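Local coordinates for probable dipeptidase (Pseudomonas aeruginosa, PDB 3B40), which probably hydrolyses dipeptides as a metal-dependent dipeptidase of the M19 (membrane dipeptidase) family, at residues Ile97-Lys100 with Ile101-Met105; Asn246-Asp249 with His250-Gln253; Gly334-Glu337 with Leu338-Ile342. The protein carries 11 engineered substitutions. All coordinates share one frame; numbering follows the deposited sequence.

Contact 1 (Ile97-Lys100 with Ile101-Met105); sequences IRYK and ILTGM
In the helix of residues 87-108, which packs on the parallel strands 62-68 and 131-138 of the barrel, Y99 and T103 meet one turn apart. The methyl CG2 of T103 sits over one face of the Y99 ring, displaced toward its rim, and comes closest to CZ at 3.7 Å. This is a CH-pi contact, with CG2 4.0 Å from the ring centroid. Y99 CG stands anti to N (chi1 -175°), which carries the ring along the helix toward T103; T103, with chi1 56°, turns CG2 to the ring and OG1 back to the backbone. OG1 lies 3.0 Å from Y99 O, the carbonyl that also receives a nearly straight bond from T103 N at 3.1 Å (N-H...O 176°). On another side of the helix, I97 CG2 rests against I101 CD1 at 4.1 Å, their side chains crossing at a slant. The Y99 ring also takes a cation-pi contact from R156 and touches I67 and M135, whereas the R98 guanidinium bonds to the carbonyls of V31 and F68. T103 thus divides its two branches by chemistry, its methyl packing on the Y99 ring while its hydroxyl lies against the helix backbone.

Contact 2 (Asn246-Asp249 with His250-Gln253); sequences NLSD and HEMQ
S248 and E251 meet in a capping box that starts the helix of residues 249-257. Each residue serves the other's backbone: S248 OG accepts from E251 N at 3.1 Å, and E251 OE1 accepts from S248 N at 2.9 Å. The second bond is almost linear (174°) and uses the anti lone pair of OE1, the one turned away from OE2. S248 OG can face E251 N because chi1 of 64° places it between the backbone N and the carbonyl carbon of its own residue. The glutamate chain then runs extended past CG and reaches back to the N-cap. S248 OG also lies 3.3 Å from E251 OE1, a possible but unsettled destination for the hydroxyl proton. A water lies 2.6 Å from E251 OE1 and 2.9 Å from N246 O, linking the preceding loop to the box. The other carboxylate oxygen, OE2, pairs with T216 OG1, and the amide of N246 gives its ND2 to the carbonyls of V241 and Y270. Within the first turn, S248 O receives M252 N at 3.2 Å, and D249 O receives Q253 N at 2.9 Å in its carbonyl plane. D249 OD1 pairs with Y344 OH of the helix 335-349.

On the apolar side, M252 reaches back over the start of the helix, its CE lying 4.0 Å from L247 CB. The two side chains pack together on I262 of strand 261-265, and CD2 of L247 leans on E251 CB. The capping box engages two amide N-H groups at the helix start, S248 N and E251 N, and the positive end of the helix dipole would probably stabilise the E251 carboxylate as an anion.

Contact 3 (Gly334-Glu337 with Leu338-Ile342); sequences GLKE and LVDAI
K336 O is gripped by two donors, D340 N at 2.9 Å one helical turn on and the guanidinium of R385 from the helix 375-385. The side chains of the same two residues form a salt bridge, K336 NZ lying 2.9 Å from D340 OD2 on its syn lone pair, the side of OD1. The lysine leaves its backbone with CG anti to N (chi1 175°), stays extended to CE and bends only at its last torsion, which carries NZ over to the aspartate. A water bridges the pair, bonding D340 OD1 at 2.5 Å and K336 NZ weakly at 3.0 Å. OD1 also makes a salt bridge with R385, so each carboxylate oxygen has its own cationic partner, K336 for OD2 and R385 for OD1. These groups lie on the first turns of the helix 335-349, for which G334 is the N-cap residue. E337 folds back at chi2 (90°) so that OE1 accepts from G334 N at 2.9 Å, the donor standing well above the carboxylate plane, while OE2 makes a salt bridge with R272. In the backbone, G334 O takes L338 N at 3.2 Å. On the buried side L338 and A341 pack on V264 of strand 261-265, and L335 lies against N377 and V378.

In the fold
Along the chain the three contacts follow in series, all within the M19 peptidase fold, a TIM-barrel framework in which helices pack around a parallel sheet. Contact 1, on helix 87-108 beside strands 62-68 and 131-138, lies on the opposite side of the chain's centre from the others, with centres about 34 Å from contact 2 and 33 Å from contact 3. Contacts 2 and 3 are neighbours, their centres about 17 Å apart and nearest atoms about 7 Å; they begin helices 249-257 and 335-349, both of which pack on strand 261-265. Those two helices also touch directly, through M252 against Y344, T345 and V349, so contacts 2 and 3 belong to one connected region of the helical layer.

Contact 1 (Ile97-Lys100 with Ile101-Met105)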
# COMPACT_ATOMS: atom_id res chain seq x y z
N ILE A 97 -10.13 -10.49 -12.31
CA ILE A 97 -8.92 -11.27 -12.52
C ILE A 97 -8.21 -11.51 -11.20
O ILE A 97 -7.86 -12.65 -10.88
CB ILE A 97 -7.99 -10.60 -13.58
CG1 ILE A 97 -8.67 -10.69 -14.96
CG2 ILE A 97 -6.58 -11.27 -13.59
CD1 ILE A 97 -7.96 -9.99 -16.05
N ARG A 98 -8.03 -10.45 -10.41
CA ARG A 98 -7.31 -10.57 -9.13
C ARG A 98 -8.03 -11.48 -8.14
O ARG A 98 -7.40 -12.30 -7.45
CB ARG A 98 -6.95 -9.19 -8.57
CG ARG A 98 -5.77 -8.59 -9.34
CD ARG A 98 -5.47 -7.16 -8.97
NE ARG A 98 -4.13 -6.80 -9.41
CZ ARG A 98 -3.87 -5.86 -10.32
NH1 ARG A 98 -2.61 -5.63 -10.67
NH2 ARG A 98 -4.86 -5.17 -10.89
N TYR A 99 -9.37 -11.38 -8.13
CA TYR A 99 -10.20 -12.30 -7.33
C TYR A 99 -10.03 -13.77 -7.74
O TYR A 99 -9.95 -14.65 -6.89
CB TYR A 99 -11.68 -11.90 -7.43
CG TYR A 99 -12.57 -12.74 -6.54
CD1 TYR A 99 -12.65 -12.48 -5.17
CD2 TYR A 99 -13.33 -13.78 -7.06
CE1 TYR A 99 -13.47 -13.24 -4.34
CE2 TYR A 99 -14.15 -14.57 -6.22
CZ TYR A 99 -14.20 -14.29 -4.88
OH TYR A 99 -14.99 -15.03 -4.04
N LYS A 100 -10.00 -14.03 -9.04
CA LYS A 100 -9.84 -15.40 -9.51
C LYS A 100 -8.45 -15.95 -9.18
O LYS A 100 -8.31 -17.13 -8.88
CB LYS A 100 -10.09 -15.49 -11.01
CG LYS A 100 -11.56 -15.65 -11.39
CD LYS A 100 -11.73 -15.54 -12.91
CE LYS A 100 -11.04 -16.70 -13.67
NZ LYS A 100 -12.00 -17.74 -14.16
N ILE A 101 -7.43 -15.09 -9.23
CA ILE A 101 -6.07 -15.48 -8.82
C ILE A 101 -6.02 -15.97 -7.35
O ILE A 101 -5.44 -17.04 -7.03
CB ILE A 101 -5.04 -14.34 -9.06
CG1 ILE A 101 -4.84 -14.11 -10.57
CG2 ILE A 101 -3.66 -14.64 -8.35
CD1 ILE A 101 -3.89 -12.92 -10.90
N LEU A 102 -6.63 -15.18 -6.47
CA LEU A 102 -6.60 -15.42 -5.02
C LEU A 102 -7.36 -16.66 -4.61
O LEU A 102 -6.85 -17.50 -3.88
CB LEU A 102 -7.11 -14.19 -4.25
CG LEU A 102 -6.26 -12.91 -4.37
CD1 LEU A 102 -6.92 -11.74 -3.66
CD2 LEU A 102 -4.86 -13.17 -3.77
N THR A 103 -8.60 -16.78 -5.06
CA THR A 103 -9.37 -17.97 -4.72
C THR A 103 -8.77 -19.19 -5.44
O THR A 103 -8.87 -20.33 -4.96
CB THR A 103 -10.85 -17.80 -5.08
OG1 THR A 103 -10.97 -17.48 -6.46
CG2 THR A 103 -11.49 -16.68 -4.25
N GLY A 104 -8.14 -18.94 -6.59
CA GLY A 104 -7.51 -20.02 -7.34
C GLY A 104 -6.27 -20.58 -6.65
O GLY A 104 -5.97 -21.75 -6.81
N MET A 105 -5.55 -19.74 -5.89
CA MET A 105 -4.35 -20.14 -5.14
C MET A 105 -4.76 -21.10 -4.03
O MET A 105 -4.07 -22.07 -3.80
CB MET A 105 -3.60 -18.93 -4.50
CG MET A 105 -2.92 -17.96 -5.48
SD MET A 105 -2.31 -16.39 -4.76
CE MET A 105 -1.00 -17.02 -3.73

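Contact 2 (Asn246-Asp249 with His250-Gln253)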
# COMPACT_ATOMS: atom_id res chain seq x y z
N ASN A 246 2.79 11.29 1.58
CA ASN A 246 3.16 10.96 2.96
C ASN A 246 2.25 11.66 4.01
O ASN A 246 1.52 12.59 3.67
CB ASN A 246 4.65 11.31 3.18
CG ASN A 246 5.60 10.27 2.57
OD1 ASN A 246 5.14 9.24 2.06
ND2 ASN A 246 6.92 10.47 2.71
N LEU A 247 2.32 11.20 5.28
CA LEU A 247 1.44 11.64 6.36
C LEU A 247 2.04 12.80 7.23
O LEU A 247 3.21 12.77 7.62
CB LEU A 247 1.15 10.44 7.28
CG LEU A 247 0.30 9.28 6.71
CD1 LEU A 247 0.21 8.14 7.70
CD2 LEU A 247 -1.11 9.77 6.37
N SER A 248 1.23 13.80 7.52
CA SER A 248 1.60 14.85 8.47
C SER A 248 1.44 14.20 9.83
O SER A 248 0.76 13.18 9.94
CB SER A 248 0.67 16.04 8.35
OG SER A 248 -0.66 15.69 8.70
N ASP A 249 2.06 14.79 10.85
CA ASP A 249 1.87 14.33 12.26
C ASP A 249 0.41 14.31 12.64
O ASP A 249 -0.06 13.35 13.25
CB ASP A 249 2.64 15.23 13.24
CG ASP A 249 4.15 15.09 13.12
OD1 ASP A 249 4.67 14.39 12.21
OD2 ASP A 249 4.82 15.67 13.99
N HIS A 250 -0.34 15.34 12.23
CA HIS A 250 -1.77 15.42 12.55
C HIS A 250 -2.62 14.28 11.92
O HIS A 250 -3.52 13.75 12.56
CB HIS A 250 -2.35 16.79 12.17
CG HIS A 250 -3.79 16.94 12.56
ND1 HIS A 250 -4.82 16.84 11.64
CD2 HIS A 250 -4.38 17.15 13.76
CE1 HIS A 250 -5.97 16.98 12.27
NE2 HIS A 250 -5.73 17.17 13.55
N GLU A 251 -2.31 13.91 10.68
CA GLU A 251 -2.99 12.78 10.03
C GLU A 251 -2.75 11.47 10.81
O GLU A 251 -3.69 10.68 11.05
CB GLU A 251 -2.53 12.63 8.57
CG GLU A 251 -3.11 13.72 7.67
CD GLU A 251 -2.54 13.70 6.25
OE1 GLU A 251 -1.31 13.88 6.06
OE2 GLU A 251 -3.34 13.53 5.32
N MET A 252 -1.51 11.26 11.21
CA MET A 252 -1.10 10.16 12.09
C MET A 252 -1.87 10.16 13.41
O MET A 252 -2.33 9.11 13.88
CB MET A 252 0.43 10.21 12.38
CG MET A 252 1.40 9.89 11.21
SD MET A 252 3.22 10.04 11.63
CE MET A 252 3.58 11.15 10.32
N GLN A 253 -2.03 11.33 14.03
CA GLN A 253 -2.78 11.40 15.29
C GLN A 253 -4.23 10.96 15.10
O GLN A 253 -4.79 10.28 15.95
CB GLN A 253 -2.75 12.82 15.87
CG GLN A 253 -1.43 13.18 16.59
CD GLN A 253 -1.06 12.18 17.69
OE1 GLN A 253 -1.79 12.05 18.69
NE2 GLN A 253 0.06 11.47 17.50
O HOH W 1 -0.24 14.88 3.86

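Contact 3 (Gly334-Glu337 with Leu338-Ile342)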
# COMPACT_ATOMS: atom_id res chain seq x y z
N GLY A 334 17.50 2.45 1.92
CA GLY A 334 17.78 1.15 2.52
C GLY A 334 17.01 0.90 3.80
O GLY A 334 16.05 1.60 4.12
N LEU A 335 17.44 -0.12 4.55
CA LEU A 335 16.84 -0.46 5.82
C LEU A 335 17.01 0.66 6.84
O LEU A 335 16.17 0.81 7.72
CB LEU A 335 17.41 -1.79 6.38
CG LEU A 335 17.01 -3.07 5.61
CD1 LEU A 335 17.87 -4.26 6.02
CD2 LEU A 335 15.51 -3.39 5.71
N LYS A 336 18.06 1.45 6.73
CA LYS A 336 18.26 2.55 7.67
C LYS A 336 17.05 3.49 7.62
O LYS A 336 16.47 3.82 8.65
CB LYS A 336 19.53 3.34 7.37
CG LYS A 336 19.71 4.61 8.27
CD LYS A 336 20.89 5.47 7.84
CE LYS A 336 21.07 6.71 8.76
NZ LYS A 336 19.83 7.59 8.72
N GLU A 337 16.70 3.92 6.42
CA GLU A 337 15.57 4.84 6.18
C GLU A 337 14.22 4.25 6.55
O GLU A 337 13.38 4.91 7.16
CB GLU A 337 15.57 5.28 4.72
CG GLU A 337 16.69 6.27 4.39
CD GLU A 337 18.00 5.64 3.94
OE1 GLU A 337 18.15 4.40 3.98
OE2 GLU A 337 18.89 6.42 3.52
N LEU A 338 14.01 2.99 6.19
CA LEU A 338 12.79 2.33 6.56
C LEU A 338 12.60 2.37 8.08
O LEU A 338 11.51 2.69 8.56
CB LEU A 338 12.74 0.88 6.05
CG LEU A 338 11.46 0.16 6.47
CD1 LEU A 338 10.17 0.91 6.08
CD2 LEU A 338 11.45 -1.29 5.98
N VAL A 339 13.64 2.05 8.84
CA VAL A 339 13.48 2.03 10.30
C VAL A 339 13.50 3.44 10.94
O VAL A 339 12.88 3.65 11.99
CB VAL A 339 14.46 1.04 10.96
CG1 VAL A 339 14.40 1.10 12.51
CG2 VAL A 339 14.09 -0.36 10.47
N ASP A 340 14.20 4.38 10.33
CA ASP A 340 14.05 5.81 10.71
C ASP A 340 12.56 6.19 10.67
O ASP A 340 12.03 6.80 11.61
CB ASP A 340 14.77 6.69 9.73
CG ASP A 340 16.27 6.70 9.92
OD1 ASP A 340 16.81 6.17 10.93
OD2 ASP A 340 16.94 7.27 9.03
N ALA A 341 11.89 5.80 9.58
CA ALA A 341 10.46 6.07 9.42
C ALA A 341 9.66 5.35 10.49
O ALA A 341 8.75 5.94 11.10
CB ALA A 341 10.01 5.68 8.03
N ILE A 342 9.99 4.09 10.77
CA ILE A 342 9.34 3.38 11.88
C ILE A 342 9.55 4.12 13.22
O ILE A 342 8.60 4.34 13.96
CB ILE A 342 9.79 1.89 11.96
CG1 ILE A 342 9.35 1.15 10.66
CG2 ILE A 342 9.27 1.23 13.23
CD1 ILE A 342 9.81 -0.32 10.55
O HOH W 2 19.33 6.21 11.31